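PDB 5Y6H: flagellar brake protein YcgR from Escherichia coli K-12, which acts as a flagellar brake, slowing the motor and reducing motility when it binds c-di-GMP and associates with components of the flagellar basal body. Local coordinates for residues Leu32-Gly37 / Asn62-Lys67; Lys42-Thr47 / Ser92-Leu97. One frame throughout, in Å; residues are numbered along the deposited sequence.

Contact 1: residues Leu32-Gly37 / Asn62-Lys67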
ATOM      1  N   LEU A  32       5.177   2.248  -4.104  1.00 16.63           N
ATOM      2  CA  LEU A  32       5.839   1.306  -3.210  1.00 20.42           C
ATOM      3  C   LEU A  32       7.320   1.649  -3.190  1.00 19.70           C
ATOM      4  O   LEU A  32       7.968   1.663  -4.243  1.00 21.47           O
ATOM      5  CB  LEU A  32       5.641  -0.141  -3.668  1.00 22.30           C
ATOM      6  CG  LEU A  32       4.401  -0.939  -3.247  1.00 30.79           C
ATOM      7  CD1 LEU A  32       3.120  -0.117  -3.342  1.00 26.15           C
ATOM      8  CD2 LEU A  32       4.288  -2.208  -4.089  1.00 25.51           C
ATOM      9  N   SER A  33       7.855   1.928  -2.007  1.00 17.51           N
ATOM     10  CA  SER A  33       9.258   2.279  -1.858  1.00 18.78           C
ATOM     11  C   SER A  33       9.945   1.316  -0.899  1.00 24.90           C
ATOM     12  O   SER A  33       9.375   0.933   0.128  1.00 23.26           O
ATOM     13  CB  SER A  33       9.419   3.718  -1.359  1.00 23.85           C
ATOM     14  OG  SER A  33       8.817   4.647  -2.248  1.00 29.73           O
ATOM     15  N   TRP A  34      11.172   0.926  -1.239  1.00 19.67           N
ATOM     16  CA  TRP A  34      11.975   0.055  -0.393  1.00 20.59           C
ATOM     17  C   TRP A  34      13.423   0.521  -0.438  1.00 23.12           C
ATOM     18  O   TRP A  34      13.790   1.410  -1.208  1.00 27.04           O
ATOM     19  CB  TRP A  34      11.868  -1.412  -0.831  1.00 25.81           C
ATOM     20  CG  TRP A  34      12.423  -1.671  -2.202  1.00 26.00           C
ATOM     21  CD1 TRP A  34      13.644  -2.201  -2.510  1.00 26.59           C
ATOM     22  CD2 TRP A  34      11.773  -1.412  -3.451  1.00 25.13           C
ATOM     23  NE1 TRP A  34      13.793  -2.286  -3.874  1.00 28.49           N
ATOM     24  CE2 TRP A  34      12.657  -1.807  -4.473  1.00 29.95           C
ATOM     25  CE3 TRP A  34      10.529  -0.879  -3.801  1.00 30.04           C
ATOM     26  CZ2 TRP A  34      12.334  -1.690  -5.823  1.00 28.75           C
ATOM     27  CZ3 TRP A  34      10.211  -0.768  -5.142  1.00 30.63           C
ATOM     28  CH2 TRP A  34      11.109  -1.169  -6.135  1.00 31.01           C
ATOM     29  N   ASN A  35      14.250  -0.091   0.409  1.00 22.50           N
ATOM     30  CA  ASN A  35      15.676   0.205   0.404  1.00 26.35           C
ATOM     31  C   ASN A  35      16.290  -0.272  -0.907  1.00 29.21           C
ATOM     32  O   ASN A  35      16.691  -1.435  -1.022  1.00 29.84           O
ATOM     33  CB  ASN A  35      16.368  -0.448   1.604  1.00 28.81           C
ATOM     34  CG  ASN A  35      17.776   0.063   1.808  1.00 36.70           C
ATOM     35  OD1 ASN A  35      18.110   1.163   1.374  1.00 38.38           O
ATOM     36  ND2 ASN A  35      18.609  -0.732   2.469  1.00 38.07           N
ATOM     37  N   GLY A  36      16.335   0.601  -1.912  1.00 32.45           N
ATOM     38  CA  GLY A  36      16.872   0.211  -3.200  1.00 33.18           C
ATOM     39  C   GLY A  36      16.088   0.671  -4.417  1.00 34.97           C
ATOM     40  O   GLY A  36      16.629   0.659  -5.526  1.00 31.44           O
ATOM     41  N   GLY A  37      14.831   1.068  -4.252  1.00 32.55           N
ATOM     42  CA  GLY A  37      14.071   1.518  -5.405  1.00 30.07           C
ATOM     43  C   GLY A  37      12.641   1.862  -5.049  1.00 27.91           C
ATOM     44  O   GLY A  37      12.271   1.941  -3.875  1.00 20.92           O
ATOM     45  N   ASN A  62       9.693  -5.711  -9.263  1.00 22.36           N
ATOM     46  CA  ASN A  62       8.821  -6.618  -8.529  1.00 15.83           C
ATOM     47  C   ASN A  62       9.626  -7.647  -7.744  1.00 17.35           C
ATOM     48  O   ASN A  62       9.301  -7.949  -6.589  1.00 19.97           O
ATOM     49  CB  ASN A  62       7.851  -7.288  -9.501  1.00 20.30           C
ATOM     50  CG  ASN A  62       6.996  -6.276 -10.240  1.00 19.52           C
ATOM     51  OD1 ASN A  62       6.573  -5.273  -9.662  1.00 23.09           O
ATOM     52  ND2 ASN A  62       6.754  -6.520 -11.523  1.00 19.58           N
ATOM     53  N   ILE A  63      10.691  -8.181  -8.347  1.00 15.90           N
ATOM     54  CA  ILE A  63      11.559  -9.124  -7.642  1.00 17.59           C
ATOM     55  C   ILE A  63      12.227  -8.454  -6.447  1.00 20.64           C
ATOM     56  O   ILE A  63      12.343  -9.050  -5.367  1.00 21.90           O
ATOM     57  CB  ILE A  63      12.599  -9.716  -8.612  1.00 19.52           C
ATOM     58  CG1 ILE A  63      11.895 -10.504  -9.717  1.00 23.55           C
ATOM     59  CG2 ILE A  63      13.580 -10.602  -7.865  1.00 24.22           C
ATOM     60  CD1 ILE A  63      12.798 -10.882 -10.866  1.00 27.97           C
ATOM     61  N   ALA A  64      12.686  -7.209  -6.620  1.00 19.70           N
ATOM     62  CA  ALA A  64      13.305  -6.489  -5.511  1.00 22.31           C
ATOM     63  C   ALA A  64      12.322  -6.295  -4.364  1.00 19.07           C
ATOM     64  O   ALA A  64      12.677  -6.482  -3.194  1.00 23.01           O
ATOM     65  CB  ALA A  64      13.837  -5.139  -5.992  1.00 26.36           C
ATOM     66  N   VAL A  65      11.088  -5.933  -4.699  1.00 17.79           N
ATOM     67  CA  VAL A  65      10.051  -5.706  -3.697  1.00 23.92           C
ATOM     68  C   VAL A  65       9.612  -6.971  -2.958  1.00 27.42           C
ATOM     69  O   VAL A  65       9.113  -6.892  -1.836  1.00 20.91           O
ATOM     70  CB  VAL A  65       8.809  -5.038  -4.319  1.00 30.03           C
ATOM     71  CG1 VAL A  65       7.756  -4.780  -3.253  1.00 36.18           C
ATOM     72  CG2 VAL A  65       9.196  -3.745  -5.020  1.00 31.23           C
ATOM     73  N   LEU A  66       9.792  -8.132  -3.582  1.00 21.90           N
ATOM     74  CA  LEU A  66       9.393  -9.386  -2.957  1.00 16.15           C
ATOM     75  C   LEU A  66      10.402  -9.879  -1.925  1.00 24.96           C
ATOM     76  O   LEU A  66      10.050 -10.720  -1.090  1.00 28.07           O
ATOM     77  CB  LEU A  66       9.172 -10.449  -4.034  1.00 20.47           C
ATOM     78  CG  LEU A  66       7.893 -10.260  -4.851  1.00 22.16           C
ATOM     79  CD1 LEU A  66       7.972 -11.007  -6.175  1.00 27.83           C
ATOM     80  CD2 LEU A  66       6.674 -10.702  -4.051  1.00 21.86           C
ATOM     81  N   LYS A  67      11.639  -9.386  -1.964  1.00 22.76           N
ATOM     82  CA  LYS A  67      12.650  -9.751  -0.982  1.00 23.23           C
ATOM     83  C   LYS A  67      12.946  -8.631  -0.000  1.00 26.74           C
ATOM     84  O   LYS A  67      13.751  -8.825   0.916  1.00 25.95           O
ATOM     85  CB  LYS A  67      13.947 -10.183  -1.677  1.00 27.04           C
ATOM     86  CG  LYS A  67      14.773  -9.027  -2.219  1.00 32.06           C
ATOM     87  CD  LYS A  67      16.146  -9.493  -2.682  1.00 40.13           C
ATOM     88  CE  LYS A  67      17.046  -8.309  -3.013  1.00 45.59           C
ATOM     89  NZ  LYS A  67      18.487  -8.689  -3.043  1.00 54.90           N
TER
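W34 and V65 meet where helix 59-67 packs beside the end of strand 30-34, next to the turn of a β-hairpin in the antiparallel PilZN domain, the part of YcgR involved in FliG binding. Strand 32-34 and helix 62-67 approach to 9.2 Å between axes, at 65° to each other. The hairpin is closed by two backbone bonds, W34 N to G37 O at 3.0 Å and G37 N to W34 O at 3.2 Å.

W34 CB points toward the helix, and with CG set between the backbone N and the carbonyl carbon (chi1 64°) the indole is laid against it. V65 CG2 makes a CH-π contact over one face of the six-membered ring, though the modelled closeness is doubtful. A branched residue suits this place because its two methyls do different work: V65 CG1 turns instead toward L32, 4.4 Å from L32 CD2.

A64, short enough to let the helix close in, adds a further contact: its CB, oblique to the indole, is 3.6 Å from W34 NE1. Against the opposite indole face, where G37 brings no side chain, the carbonyl oxygen G37 O lies 3.3 Å above the ring plane.

Contact 2: residues Lys42-Thr47 / Ser92-Leu97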
ATOM      1  N   LYS A  42      -1.131   0.035  -7.431  1.00 18.58           N
ATOM      2  CA  LYS A  42      -2.516   0.391  -7.203  1.00 20.24           C
ATOM      3  C   LYS A  42      -3.180  -0.638  -6.270  1.00 15.78           C
ATOM      4  O   LYS A  42      -2.848  -1.785  -6.315  1.00 17.23           O
ATOM      5  CB  LYS A  42      -3.260   0.464  -8.526  1.00 29.45           C
ATOM      6  CG  LYS A  42      -4.592   1.156  -8.439  1.00 38.61           C
ATOM      7  CD  LYS A  42      -5.355   1.055  -9.737  1.00 48.65           C
ATOM      8  CE  LYS A  42      -4.703   1.873 -10.845  1.00 59.36           C
ATOM      9  NZ  LYS A  42      -4.408   3.324 -10.601  1.00 63.43           N
ATOM     10  N   LEU A  43      -4.097  -0.188  -5.424  1.00 16.43           N
ATOM     11  CA  LEU A  43      -4.791  -1.095  -4.512  1.00 16.46           C
ATOM     12  C   LEU A  43      -5.934  -1.760  -5.274  1.00 21.09           C
ATOM     13  O   LEU A  43      -6.991  -1.159  -5.489  1.00 18.72           O
ATOM     14  CB  LEU A  43      -5.287  -0.350  -3.276  1.00 16.32           C
ATOM     15  CG  LEU A  43      -6.005  -1.165  -2.197  1.00 18.32           C
ATOM     16  CD1 LEU A  43      -5.107  -2.265  -1.641  1.00 16.82           C
ATOM     17  CD2 LEU A  43      -6.500  -0.248  -1.077  1.00 17.16           C
ATOM     18  N   LEU A  44      -5.715  -3.014  -5.677  1.00 20.29           N
ATOM     19  CA  LEU A  44      -6.666  -3.725  -6.527  1.00 18.35           C
ATOM     20  C   LEU A  44      -7.846  -4.269  -5.735  1.00 19.51           C
ATOM     21  O   LEU A  44      -8.977  -4.289  -6.233  1.00 20.32           O
ATOM     22  CB  LEU A  44      -5.961  -4.872  -7.251  1.00 16.39           C
ATOM     23  CG  LEU A  44      -4.921  -4.469  -8.297  1.00 22.34           C
ATOM     24  CD1 LEU A  44      -4.251  -5.697  -8.888  1.00 24.42           C
ATOM     25  CD2 LEU A  44      -5.556  -3.629  -9.391  1.00 24.98           C
ATOM     26  N   ALA A  45      -7.601  -4.730  -4.511  1.00 20.80           N
ATOM     27  CA  ALA A  45      -8.640  -5.368  -3.722  1.00 25.02           C
ATOM     28  C   ALA A  45      -8.329  -5.186  -2.245  1.00 19.40           C
ATOM     29  O   ALA A  45      -7.165  -5.046  -1.853  1.00 17.94           O
ATOM     30  CB  ALA A  45      -8.760  -6.855  -4.068  1.00 29.68           C
ATOM     31  N   ILE A  46      -9.381  -5.197  -1.430  1.00 21.00           N
ATOM     32  CA  ILE A  46      -9.257  -4.964   0.004  1.00 24.02           C
ATOM     33  C   ILE A  46     -10.270  -5.831   0.743  1.00 23.43           C
ATOM     34  O   ILE A  46     -11.433  -5.934   0.334  1.00 21.12           O
ATOM     35  CB  ILE A  46      -9.437  -3.469   0.354  1.00 19.71           C
ATOM     36  CG1 ILE A  46      -9.265  -3.235   1.856  1.00 19.61           C
ATOM     37  CG2 ILE A  46     -10.782  -2.936  -0.150  1.00 19.79           C
ATOM     38  CD1 ILE A  46      -7.847  -3.480   2.351  1.00 26.11           C
ATOM     39  N   THR A  47      -9.811  -6.492   1.812  1.00 18.44           N
ATOM     40  CA  THR A  47     -10.662  -7.181   2.776  1.00 20.21           C
ATOM     41  C   THR A  47     -10.143  -6.826   4.166  1.00 16.31           C
ATOM     42  O   THR A  47      -9.063  -6.232   4.276  1.00 18.75           O
ATOM     43  CB  THR A  47     -10.658  -8.703   2.568  1.00 17.19           C
ATOM     44  OG1 THR A  47      -9.481  -9.267   3.160  1.00 19.58           O
ATOM     45  CG2 THR A  47     -10.718  -9.074   1.088  1.00 19.41           C
ATOM     46  N   SER A  92       1.002 -13.341  -5.501  1.00 24.95           N
ATOM     47  CA  SER A  92      -0.276 -14.029  -5.616  1.00 26.41           C
ATOM     48  C   SER A  92      -0.819 -13.764  -7.016  1.00 25.55           C
ATOM     49  O   SER A  92      -0.083 -13.405  -7.942  1.00 24.18           O
ATOM     50  CB  SER A  92      -1.239 -13.585  -4.503  1.00 30.81           C
ATOM     51  OG  SER A  92      -2.364 -14.444  -4.443  1.00 35.50           O
ATOM     52  N   GLU A  93      -2.129 -13.918  -7.167  1.00 26.90           N
ATOM     53  CA  GLU A  93      -2.812 -13.829  -8.449  1.00 27.33           C
ATOM     54  C   GLU A  93      -4.080 -13.010  -8.273  1.00 28.33           C
ATOM     55  O   GLU A  93      -4.766 -13.136  -7.255  1.00 34.64           O
ATOM     56  CB  GLU A  93      -3.170 -15.227  -8.974  1.00 37.74           C
ATOM     57  CG  GLU A  93      -3.263 -15.333 -10.480  1.00 51.98           C
ATOM     58  CD  GLU A  93      -3.533 -16.750 -10.951  1.00 64.25           C
ATOM     59  OE1 GLU A  93      -3.975 -16.912 -12.109  1.00 67.62           O
ATOM     60  OE2 GLU A  93      -3.304 -17.698 -10.170  1.00 69.20           O
ATOM     61  N   TYR A  94      -4.397 -12.180  -9.265  1.00 27.01           N
ATOM     62  CA  TYR A  94      -5.641 -11.417  -9.246  1.00 28.27           C
ATOM     63  C   TYR A  94      -6.033 -11.074 -10.673  1.00 27.36           C
ATOM     64  O   TYR A  94      -5.252 -10.446 -11.397  1.00 25.62           O
ATOM     65  CB  TYR A  94      -5.515 -10.134  -8.415  1.00 29.93           C
ATOM     66  CG  TYR A  94      -6.831  -9.404  -8.194  1.00 30.16           C
ATOM     67  CD1 TYR A  94      -7.757  -9.865  -7.266  1.00 32.24           C
ATOM     68  CD2 TYR A  94      -7.141  -8.254  -8.910  1.00 29.62           C
ATOM     69  CE1 TYR A  94      -8.957  -9.203  -7.059  1.00 35.85           C
ATOM     70  CE2 TYR A  94      -8.339  -7.585  -8.710  1.00 31.14           C
ATOM     71  CZ  TYR A  94      -9.243  -8.065  -7.785  1.00 34.06           C
ATOM     72  OH  TYR A  94     -10.434  -7.403  -7.582  1.00 38.63           O
ATOM     73  N   LEU A  95      -7.242 -11.479 -11.060  1.00 28.60           N
ATOM     74  CA  LEU A  95      -7.767 -11.251 -12.407  1.00 30.22           C
ATOM     75  C   LEU A  95      -6.767 -11.700 -13.472  1.00 29.82           C
ATOM     76  O   LEU A  95      -6.499 -10.990 -14.444  1.00 29.38           O
ATOM     77  CB  LEU A  95      -8.170  -9.786 -12.599  1.00 31.79           C
ATOM     78  CG  LEU A  95      -9.509  -9.397 -11.957  1.00 42.32           C
ATOM     79  CD1 LEU A  95     -10.086  -8.140 -12.590  1.00 44.97           C
ATOM     80  CD2 LEU A  95     -10.512 -10.544 -12.035  1.00 40.78           C
ATOM     81  N   GLN A  96      -6.196 -12.888 -13.263  1.00 25.88           N
ATOM     82  CA  GLN A  96      -5.300 -13.588 -14.183  1.00 28.33           C
ATOM     83  C   GLN A  96      -3.939 -12.917 -14.348  1.00 29.63           C
ATOM     84  O   GLN A  96      -3.208 -13.239 -15.296  1.00 24.81           O
ATOM     85  CB  GLN A  96      -5.949 -13.778 -15.559  1.00 28.82           C
ATOM     86  CG  GLN A  96      -7.280 -14.517 -15.514  1.00 25.96           C
ATOM     87  CD  GLN A  96      -7.959 -14.569 -16.864  1.00 35.92           C
ATOM     88  OE1 GLN A  96      -8.008 -13.570 -17.582  1.00 56.53           O
ATOM     89  NE2 GLN A  96      -8.496 -15.730 -17.214  1.00 26.67           N
ATOM     90  N   LEU A  97      -3.562 -12.015 -13.446  1.00 25.39           N
ATOM     91  CA  LEU A  97      -2.259 -11.373 -13.476  1.00 26.17           C
ATOM     92  C   LEU A  97      -1.542 -11.571 -12.144  1.00 26.43           C
ATOM     93  O   LEU A  97      -2.193 -11.779 -11.116  1.00 24.76           O
ATOM     94  CB  LEU A  97      -2.395  -9.871 -13.766  1.00 31.08           C
ATOM     95  CG  LEU A  97      -2.668  -9.481 -15.219  1.00 30.90           C
ATOM     96  CD1 LEU A  97      -3.115  -8.030 -15.306  1.00 37.00           C
ATOM     97  CD2 LEU A  97      -1.432  -9.728 -16.080  1.00 34.45           C
TER
HETATM   98  O   HOH W   1     -11.855  -5.522  -5.677  1.00 41.95           O
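Y94 sends its ring out with CG anti to the backbone N (chi1 -172°), while L44 sets CG anti to its own carbonyl carbon (chi1 -68°) and continues extended, and the two side chains meet at a slant. L44 reaches the CD2 and CE2 atoms of the ring, with L44 CB 3.9 Å from Y94 CE2 and L44 CD1 3.9 Å from Y94 CD2. A45 reaches the CE1 atom, where A45 CB comes within 3.8 Å of Y94 CE1; both approaches are oblique and from the same side of the ring plane. A long apolar chain followed by a single methyl fits a tyrosine that offers carbon along its ring and polarity only at its end.

Two consecutive residues can face the same ring because the strand carries a classic β-bulge: L44 and A45 both lie opposite V52, and the psi of L44, -37°, departs from an extended strand. At the polar end, Y94 OH and L44 O are 3.7 Å apart and are joined through water. The water donates to L44 O at 3.2 Å and is hydrogen-bonded to Y94 OH at 3.0 Å; L44 O has a second, weak bond with H24 NE2.

Y94 is also the first residue of a type I' turn ending at L97, closed by Y94 N to L97 O at 2.9 Å. Strands 97-102 and 50-54 lie between the two in sheet order, yet Y94 on the outermost strand 90-94 meets strand 37-47, so the sheet must curl; L43 and I46 of strand 37-47 pack instead against helix 13-26.

Contact 1 and contact 2 belong to the same antiparallel sheet, in which strands 30-34 and 37-47 are neighbours; their centres are 18 Å apart and they do not touch. Contact 1 joins sheet to helix and is partly buried, with L32 and V65 in the interior, so its chemistry is wholly apolar and aromatic. Contact 2 joins two strands that are not neighbours in the sheet, at the surface, where a phenol suits the setting and water completes the polar link. Each depends on one aromatic residue beside a tight hairpin turn, W34 before N35-G36 and Y94 before L95-Q96. Along the chain the segments alternate, interleaving the two contacts within one domain.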